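Local coordinates for protein probable acetyltransferase (PDB 3EXN) that binds acetyl-coenzyme A and, as a member of the GCN5-related N-acetyltransferase family, probably transfers its acetyl group to an acceptor substrate, at residues V17-A22 with T55-P60; G75-K80 with E111-G116. All coordinates share one frame; numbering follows the deposited sequence. Where two conformers were deposited one is given.

Contact 1: V17-A22 with T55-P60; sequences VTPKDA and TLEVDP
Pro-19 and Glu-57 meet at the surface of this GNAT fold, where the loop between strand 13-16 and helix 22-30 passes the C-terminal end of helix 46-57. The two side chains cross at about a right angle. Glu-57 starts with CG anti to its backbone N (chi1 -179°) and stays extended beyond it, which carries the carboxylate out from the helix to the proline ring: OE2 lies 3.5 Å from Pro-19 CD and OE1 3.6 Å from Pro-19 CG. These are van der Waals contacts between carboxylate oxygens and ring carbons, and no hydrogen bond links the two segments.

Deeper in, an apolar pair follows. Val-17 CG1 sits 3.9 Å from Leu-56 CD1 and 4.1 Å from Leu-56 CD2, so a single methyl faces both ends of the leucine fork. Leu-56 is buried, its side chain also resting on Arg-62 and Ala-64 of strand 62-69, while Val-17 touches Ala-64 and Leu-53. The contact thus joins the loop to the helix, with strand 62-69 beneath both.

The loop has its own internal bracing. Its short 3-10 turn is closed by a backbone bond from Asp-21 N to Thr-18 O, and the Asp-21 carboxylate reaches back to the start of the turn. There Thr-18 N donates to Asp-21 OD2 over 2.9 Å, approaching well out of the carboxylate plane, by 35°. Lys-20, its chain extended from CB to CE, bends at the last bond and donates from NZ to Thr-18 OG1 at 3.1 Å.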
ATOM      1  N   VAL A  17       6.562  -6.105  -7.855  1.00  5.25           N
ATOM      2  CA  VAL A  17       6.398  -5.163  -8.966  1.00  5.76           C
ATOM      3  C   VAL A  17       7.772  -4.882  -9.627  1.00  6.27           C
ATOM      4  O   VAL A  17       8.807  -4.834  -8.950  1.00  5.58           O
ATOM      5  CB  VAL A  17       5.688  -3.863  -8.501  1.00  6.27           C
ATOM      6  CG1 VAL A  17       6.671  -2.918  -7.826  1.00  5.47           C
ATOM      7  CG2 VAL A  17       4.934  -3.160  -9.659  1.00  7.03           C
ATOM      8  N   THR A  18       7.763  -4.748 -10.950  1.00  6.81           N
ATOM      9  CA  THR A  18       8.928  -4.371 -11.748  1.00  7.06           C
ATOM     10  C   THR A  18       8.496  -3.278 -12.763  1.00  6.18           C
ATOM     11  O   THR A  18       7.315  -3.110 -13.007  1.00  4.40           O
ATOM     12  CB  THR A  18       9.556  -5.612 -12.469  1.00  6.84           C
ATOM     13  OG1 THR A  18       8.621  -6.133 -13.412  1.00  9.86           O
ATOM     14  CG2 THR A  18       9.913  -6.708 -11.473  1.00  8.30           C
ATOM     15  N   PRO A  19       9.459  -2.510 -13.342  1.00  6.04           N
ATOM     16  CA  PRO A  19       9.121  -1.448 -14.301  1.00  5.17           C
ATOM     17  C   PRO A  19       8.264  -1.893 -15.478  1.00  5.10           C
ATOM     18  O   PRO A  19       7.380  -1.144 -15.865  1.00  2.42           O
ATOM     19  CB  PRO A  19      10.500  -0.944 -14.768  1.00  6.22           C
ATOM     20  CG  PRO A  19      11.350  -1.158 -13.486  1.00  5.57           C
ATOM     21  CD  PRO A  19      10.898  -2.515 -13.041  1.00  6.73           C
ATOM     22  N   LYS A  20       8.434  -3.129 -15.957  1.00  4.66           N
ATOM     23  CA  LYS A  20       7.538  -3.630 -17.020  1.00  4.91           C
ATOM     24  C   LYS A  20       6.054  -3.740 -16.595  1.00  4.32           C
ATOM     25  O   LYS A  20       5.164  -3.755 -17.445  1.00  4.19           O
ATOM     26  CB  LYS A  20       8.018  -4.966 -17.566  1.00  6.15           C
ATOM     27  CG  LYS A  20       7.820  -6.125 -16.638  1.00  8.79           C
ATOM     28  CD  LYS A  20       8.270  -7.423 -17.283  1.00 12.99           C
ATOM     29  CE  LYS A  20       8.035  -8.572 -16.315  1.00 16.10           C
ATOM     30  NZ  LYS A  20       9.053  -8.578 -15.203  1.00 15.06           N
ATOM     31  N   ASP A  21       5.785  -3.753 -15.290  1.00  5.79           N
ATOM     32  CA  ASP A  21       4.409  -3.729 -14.780  1.00  5.22           C
ATOM     33  C   ASP A  21       3.689  -2.361 -14.873  1.00  6.48           C
ATOM     34  O   ASP A  21       2.488  -2.277 -14.516  1.00  6.48           O
ATOM     35  CB  ASP A  21       4.357  -4.273 -13.328  1.00  6.15           C
ATOM     36  CG  ASP A  21       4.810  -5.720 -13.206  1.00  5.25           C
ATOM     37  OD1 ASP A  21       4.516  -6.538 -14.101  1.00  5.98           O
ATOM     38  OD2 ASP A  21       5.448  -6.051 -12.171  1.00  7.84           O
ATOM     39  N   ALA A  22       4.399  -1.300 -15.347  1.00  6.12           N
ATOM     40  CA  ALA A  22       3.890   0.079 -15.332  1.00  6.10           C
ATOM     41  C   ALA A  22       2.485   0.233 -15.909  1.00  6.86           C
ATOM     42  O   ALA A  22       1.628   0.850 -15.308  1.00  6.30           O
ATOM     43  CB  ALA A  22       4.892   1.052 -16.027  1.00  6.19           C
ATOM     44  N   THR A  55      12.701   4.133  -9.525  1.00  7.33           N
ATOM     45  CA  THR A  55      13.192   4.554  -8.233  1.00  7.24           C
ATOM     46  C   THR A  55      13.134   3.408  -7.224  1.00  7.69           C
ATOM     47  O   THR A  55      14.094   3.188  -6.500  1.00  8.21           O
ATOM     48  CB  THR A  55      12.443   5.818  -7.689  1.00  8.09           C
ATOM     49  OG1 THR A  55      12.638   6.929  -8.588  1.00 10.70           O
ATOM     50  CG2 THR A  55      12.994   6.172  -6.353  1.00  6.23           C
ATOM     51  N   LEU A  56      12.019   2.682  -7.145  1.00  7.44           N
ATOM     52  CA  LEU A  56      11.921   1.608  -6.141  1.00  7.85           C
ATOM     53  C   LEU A  56      12.742   0.388  -6.521  1.00  8.03           C
ATOM     54  O   LEU A  56      13.238  -0.325  -5.633  1.00  8.30           O
ATOM     55  CB  LEU A  56      10.467   1.250  -5.802  1.00  6.66           C
ATOM     56  CG  LEU A  56       9.580   0.362  -6.673  1.00  9.95           C
ATOM     57  CD1 LEU A  56       9.905  -1.154  -6.457  1.00 10.64           C
ATOM     58  CD2 LEU A  56       8.089   0.630  -6.386  1.00  8.42           C
ATOM     59  N   GLU A  57      12.932   0.195  -7.822  1.00  8.38           N
ATOM     60  CA  GLU A  57      13.741  -0.916  -8.343  1.00 10.10           C
ATOM     61  C   GLU A  57      15.129  -0.980  -7.733  1.00  9.70           C
ATOM     62  O   GLU A  57      15.633  -2.093  -7.416  1.00 11.27           O
ATOM     63  CB  GLU A  57      13.832  -0.846  -9.882  1.00 10.85           C
ATOM     64  CG  GLU A  57      14.623  -1.985 -10.484  1.00 12.68           C
ATOM     65  CD  GLU A  57      14.574  -2.023 -11.989  1.00 13.46           C
ATOM     66  OE1 GLU A  57      14.827  -0.983 -12.653  1.00 15.63           O
ATOM     67  OE2 GLU A  57      14.322  -3.121 -12.504  1.00 11.41           O
ATOM     68  N   VAL A  58      15.760   0.181  -7.554  1.00  8.87           N
ATOM     69  CA  VAL A  58      17.153   0.233  -7.116  1.00  9.04           C
ATOM     70  C   VAL A  58      17.340   0.311  -5.597  1.00  8.10           C
ATOM     71  O   VAL A  58      18.477   0.379  -5.104  1.00  6.93           O
ATOM     72  CB  VAL A  58      17.911   1.402  -7.793  1.00  9.83           C
ATOM     73  CG1 VAL A  58      17.782   1.285  -9.296  1.00 10.93           C
ATOM     74  CG2 VAL A  58      17.396   2.772  -7.314  1.00  9.83           C
ATOM     75  N   ASP A  59      16.237   0.307  -4.853  1.00  6.70           N
ATOM     76  CA  ASP A  59      16.281   0.291  -3.389  1.00  6.20           C
ATOM     77  C   ASP A  59      16.050  -1.141  -2.859  1.00  6.56           C
ATOM     78  O   ASP A  59      14.931  -1.661  -2.956  1.00  5.55           O
ATOM     79  CB  ASP A  59      15.253   1.270  -2.838  1.00  7.07           C
ATOM     80  CG  ASP A  59      15.272   1.370  -1.325  1.00  6.86           C
ATOM     81  OD1 ASP A  59      15.992   0.571  -0.635  1.00  5.88           O
ATOM     82  OD2 ASP A  59      14.575   2.297  -0.830  1.00  7.04           O
ATOM     83  N   PRO A  60      17.114  -1.788  -2.302  1.00  6.03           N
ATOM     84  CA  PRO A  60      17.001  -3.206  -1.854  1.00  6.81           C
ATOM     85  C   PRO A  60      16.024  -3.429  -0.714  1.00  6.20           C
ATOM     86  O   PRO A  60      15.645  -4.578  -0.430  1.00  6.48           O
ATOM     87  CB  PRO A  60      18.417  -3.562  -1.394  1.00  6.77           C
ATOM     88  CG  PRO A  60      19.109  -2.230  -1.179  1.00  7.57           C
ATOM     89  CD  PRO A  60      18.426  -1.195  -1.963  1.00  6.64           C
TER

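Contact 2: G75-K80 with E111-G116; sequences GYLDAK and ERFAAG
Leu-77 and Phe-113 make the CH-pi part of this buried contact between the central sheet and helix 105-115. Leu-77 CD2 stands over one face of the phenyl ring, 4.0 Å from its centroid and only 13° off the ring normal. With CG anti to the backbone N (chi1 170°), Phe-113 swings its ring off the helix and lays that face against the leucine methyl.

The remaining contacts are plain apolar packing. The other leucine methyl, CD1, lies 3.9 Å from Phe-113 CB, so the fork takes in both the root and the face of the aromatic side chain. Two residues along the strand and on the same side of it, Ala-79 puts CB 3.5 Å from Phe-113 CZ, meeting the far end of the ring obliquely. Replacing Phe-113 by an alanine is likely to leave a gap over the strand, with the methyls of Leu-77 and Ala-79 lacking the ring they pack on.

On the other side of the strand, Tyr-76 OH donates to Asp-78 OD2 over 2.8 Å. Phe-113 also touches Phe-65 of strand 62-69, while Leu-77 packs on Leu-91 and Leu-94 of strand 89-96, which places helix 105-115 across one face of the sheet, with helix 46-57 on the opposite face.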
ATOM      1  N   GLY A  75      -5.018  -4.347  -6.850  1.00  3.69           N
ATOM      2  CA  GLY A  75      -4.491  -3.406  -5.851  1.00  2.97           C
ATOM      3  C   GLY A  75      -2.991  -3.325  -5.893  1.00  2.76           C
ATOM      4  O   GLY A  75      -2.338  -3.910  -6.780  1.00  2.30           O
ATOM      5  N   TYR A  76      -2.447  -2.631  -4.897  1.00  2.80           N
ATOM      6  CA  TYR A  76      -1.026  -2.295  -4.838  1.00  3.63           C
ATOM      7  C   TYR A  76      -0.649  -2.109  -3.375  1.00  3.04           C
ATOM      8  O   TYR A  76      -1.419  -1.526  -2.622  1.00  4.28           O
ATOM      9  CB  TYR A  76      -0.754  -1.018  -5.614  1.00  3.12           C
ATOM     10  CG  TYR A  76       0.682  -0.592  -5.615  1.00  3.58           C
ATOM     11  CD1 TYR A  76       1.656  -1.363  -6.244  1.00  4.13           C
ATOM     12  CD2 TYR A  76       1.077   0.617  -5.013  1.00  5.04           C
ATOM     13  CE1 TYR A  76       3.009  -0.968  -6.268  1.00  4.42           C
ATOM     14  CE2 TYR A  76       2.410   1.015  -5.032  1.00  7.12           C
ATOM     15  CZ  TYR A  76       3.384   0.206  -5.656  1.00  4.64           C
ATOM     16  OH  TYR A  76       4.713   0.621  -5.660  1.00  6.71           O
ATOM     17  N   LEU A  77       0.518  -2.608  -2.967  1.00  4.92           N
ATOM     18  CA  LEU A  77       1.011  -2.479  -1.600  1.00  3.97           C
ATOM     19  C   LEU A  77       2.488  -2.072  -1.683  1.00  3.41           C
ATOM     20  O   LEU A  77       3.250  -2.674  -2.428  1.00  2.47           O
ATOM     21  CB  LEU A  77       0.822  -3.785  -0.803  1.00  4.62           C
ATOM     22  CG  LEU A  77       1.266  -3.879   0.681  1.00  3.97           C
ATOM     23  CD1 LEU A  77       0.461  -4.945   1.443  1.00  4.77           C
ATOM     24  CD2 LEU A  77       2.809  -4.138   0.809  1.00  5.99           C
ATOM     25  N   ASP A  78       2.871  -1.032  -0.933  1.00  3.47           N
ATOM     26  CA  ASP A  78       4.258  -0.468  -1.043  1.00  4.93           C
ATOM     27  C   ASP A  78       4.718  -0.211   0.360  1.00  4.23           C
ATOM     28  O   ASP A  78       4.066   0.523   1.082  1.00  6.02           O
ATOM     29  CB  ASP A  78       4.246   0.836  -1.899  1.00  5.18           C
ATOM     30  CG  ASP A  78       5.646   1.293  -2.374  1.00  5.65           C
ATOM     31  OD1 ASP A  78       6.689   1.016  -1.704  1.00  3.40           O
ATOM     32  OD2 ASP A  78       5.711   1.958  -3.433  1.00  5.56           O
ATOM     33  N   ALA A  79       5.821  -0.831   0.738  1.00  4.51           N
ATOM     34  CA  ALA A  79       6.444  -0.663   2.057  1.00  3.58           C
ATOM     35  C   ALA A  79       7.967  -0.488   1.931  1.00  4.12           C
ATOM     36  O   ALA A  79       8.591  -0.812   0.902  1.00  3.62           O
ATOM     37  CB  ALA A  79       6.084  -1.849   2.932  1.00  3.90           C
ATOM     38  N   LYS A  80       8.559   0.052   2.978  1.00  5.62           N
ATOM     39  CA  LYS A  80      10.013   0.245   3.103  1.00  5.47           C
ATOM     40  C   LYS A  80      10.506  -0.396   4.424  1.00  5.84           C
ATOM     41  O   LYS A  80      10.081   0.005   5.526  1.00  5.76           O
ATOM     42  CB  LYS A  80      10.349   1.750   3.146  1.00  6.57           C
ATOM     43  CG  LYS A  80      11.830   2.096   3.274  1.00  8.17           C
ATOM     44  CD  LYS A  80      12.650   1.522   2.149  1.00 10.46           C
ATOM     45  CE  LYS A  80      14.126   1.824   2.320  1.00 12.31           C
ATOM     46  NZ  LYS A  80      14.466   3.199   1.845  1.00 11.14           N
ATOM     47  N   GLU A 111      -2.246  -8.928   6.091  1.00  8.09           N
ATOM     48  CA  GLU A 111      -1.875 -10.088   6.901  1.00 10.05           C
ATOM     49  C   GLU A 111      -0.871 -10.952   6.118  1.00  8.49           C
ATOM     50  O   GLU A 111       0.077 -11.475   6.709  1.00  7.31           O
ATOM     51  CB  GLU A 111      -3.117 -10.863   7.409  1.00 10.38           C
ATOM     52  CG  GLU A 111      -4.054 -10.041   8.415  1.00 14.68           C
ATOM     53  CD  GLU A 111      -3.285  -9.106   9.440  1.00 19.62           C
ATOM     54  OE1 GLU A 111      -2.192  -9.472   9.921  1.00 25.59           O
ATOM     55  OE2 GLU A 111      -3.782  -7.994   9.779  1.00 25.50           O
ATOM     56  N   ARG A 112      -1.058 -11.077   4.805  1.00  7.97           N
ATOM     57  CA  ARG A 112      -0.097 -11.851   4.007  0.60  8.48           C
ATOM     58  C   ARG A 112       1.279 -11.167   3.996  1.00  8.56           C
ATOM     59  O   ARG A 112       2.332 -11.867   4.041  1.00  8.12           O
ATOM     60  CB  ARG A 112      -0.580 -12.095   2.589  0.60  8.70           C
ATOM     61  CG  ARG A 112      -1.699 -13.116   2.543  0.60  8.81           C
ATOM     62  CD  ARG A 112      -1.941 -13.677   1.187  0.60  8.51           C
ATOM     63  NE  ARG A 112      -3.197 -14.407   1.198  0.60  9.99           N
ATOM     64  CZ  ARG A 112      -3.355 -15.637   1.689  0.60  9.63           C
ATOM     65  NH1 ARG A 112      -2.316 -16.320   2.184  0.60 10.55           N
ATOM     66  NH2 ARG A 112      -4.555 -16.203   1.669  0.60  9.05           N
ATOM     67  N   PHE A 113       1.285  -9.832   3.963  1.00  7.62           N
ATOM     68  CA  PHE A 113       2.561  -9.083   3.937  1.00  8.38           C
ATOM     69  C   PHE A 113       3.235  -9.199   5.312  1.00  8.28           C
ATOM     70  O   PHE A 113       4.418  -9.536   5.406  1.00  8.71           O
ATOM     71  CB  PHE A 113       2.309  -7.636   3.519  1.00  7.53           C
ATOM     72  CG  PHE A 113       3.511  -6.744   3.683  1.00  8.84           C
ATOM     73  CD1 PHE A 113       4.678  -6.999   2.962  1.00  8.32           C
ATOM     74  CD2 PHE A 113       3.498  -5.705   4.599  1.00 10.15           C
ATOM     75  CE1 PHE A 113       5.827  -6.210   3.139  1.00  8.29           C
ATOM     76  CE2 PHE A 113       4.664  -4.882   4.782  1.00  7.25           C
ATOM     77  CZ  PHE A 113       5.784  -5.127   4.070  1.00  5.75           C
ATOM     78  N   ALA A 114       2.480  -9.003   6.382  1.00  9.71           N
ATOM     79  CA  ALA A 114       3.084  -9.038   7.730  1.00 10.69           C
ATOM     80  C   ALA A 114       3.631 -10.441   8.072  1.00 11.00           C
ATOM     81  O   ALA A 114       4.626 -10.586   8.812  1.00 11.09           O
ATOM     82  CB  ALA A 114       2.063  -8.586   8.765  1.00 10.68           C
ATOM     83  N   ALA A 115       2.980 -11.471   7.552  1.00 12.07           N
ATOM     84  CA  ALA A 115       3.441 -12.853   7.692  1.00 12.70           C
ATOM     85  C   ALA A 115       4.897 -13.095   7.221  1.00 12.57           C
ATOM     86  O   ALA A 115       5.608 -13.957   7.776  1.00 12.78           O
ATOM     87  CB  ALA A 115       2.461 -13.799   6.940  1.00 13.40           C
ATOM     88  N   GLY A 116       5.332 -12.333   6.221  1.00 11.52           N
ATOM     89  CA  GLY A 116       6.650 -12.432   5.641  1.00 11.95           C
ATOM     90  C   GLY A 116       7.753 -11.648   6.341  1.00 11.74           C
ATOM     91  O   GLY A 116       8.918 -11.706   5.904  1.00 13.28           O
TER

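In the fold
Contacts 1 and 2 follow one another along the chain, their centres 15 Å apart; helix 46-57 of contact 1 and helix 105-115 of contact 2 cover opposite faces of the sheet. They meet directly: Asp-59 OD2 and Lys-80 NZ form a salt bridge of 2.8 Å, and Leu-56 CD2 packs 3.5 Å from Tyr-76 OH. Leu-56 of contact 1 also rests on Asp-78 of the strand in contact 2. Contact 2 is nearer the cofactor: the Leu-77 side chain is about 8 Å from the bound acetyl-CoA and about 4 Å from that of Leu-94, which binds it. In contact 1, the side chain of Leu-56 is about 14 Å from the cofactor.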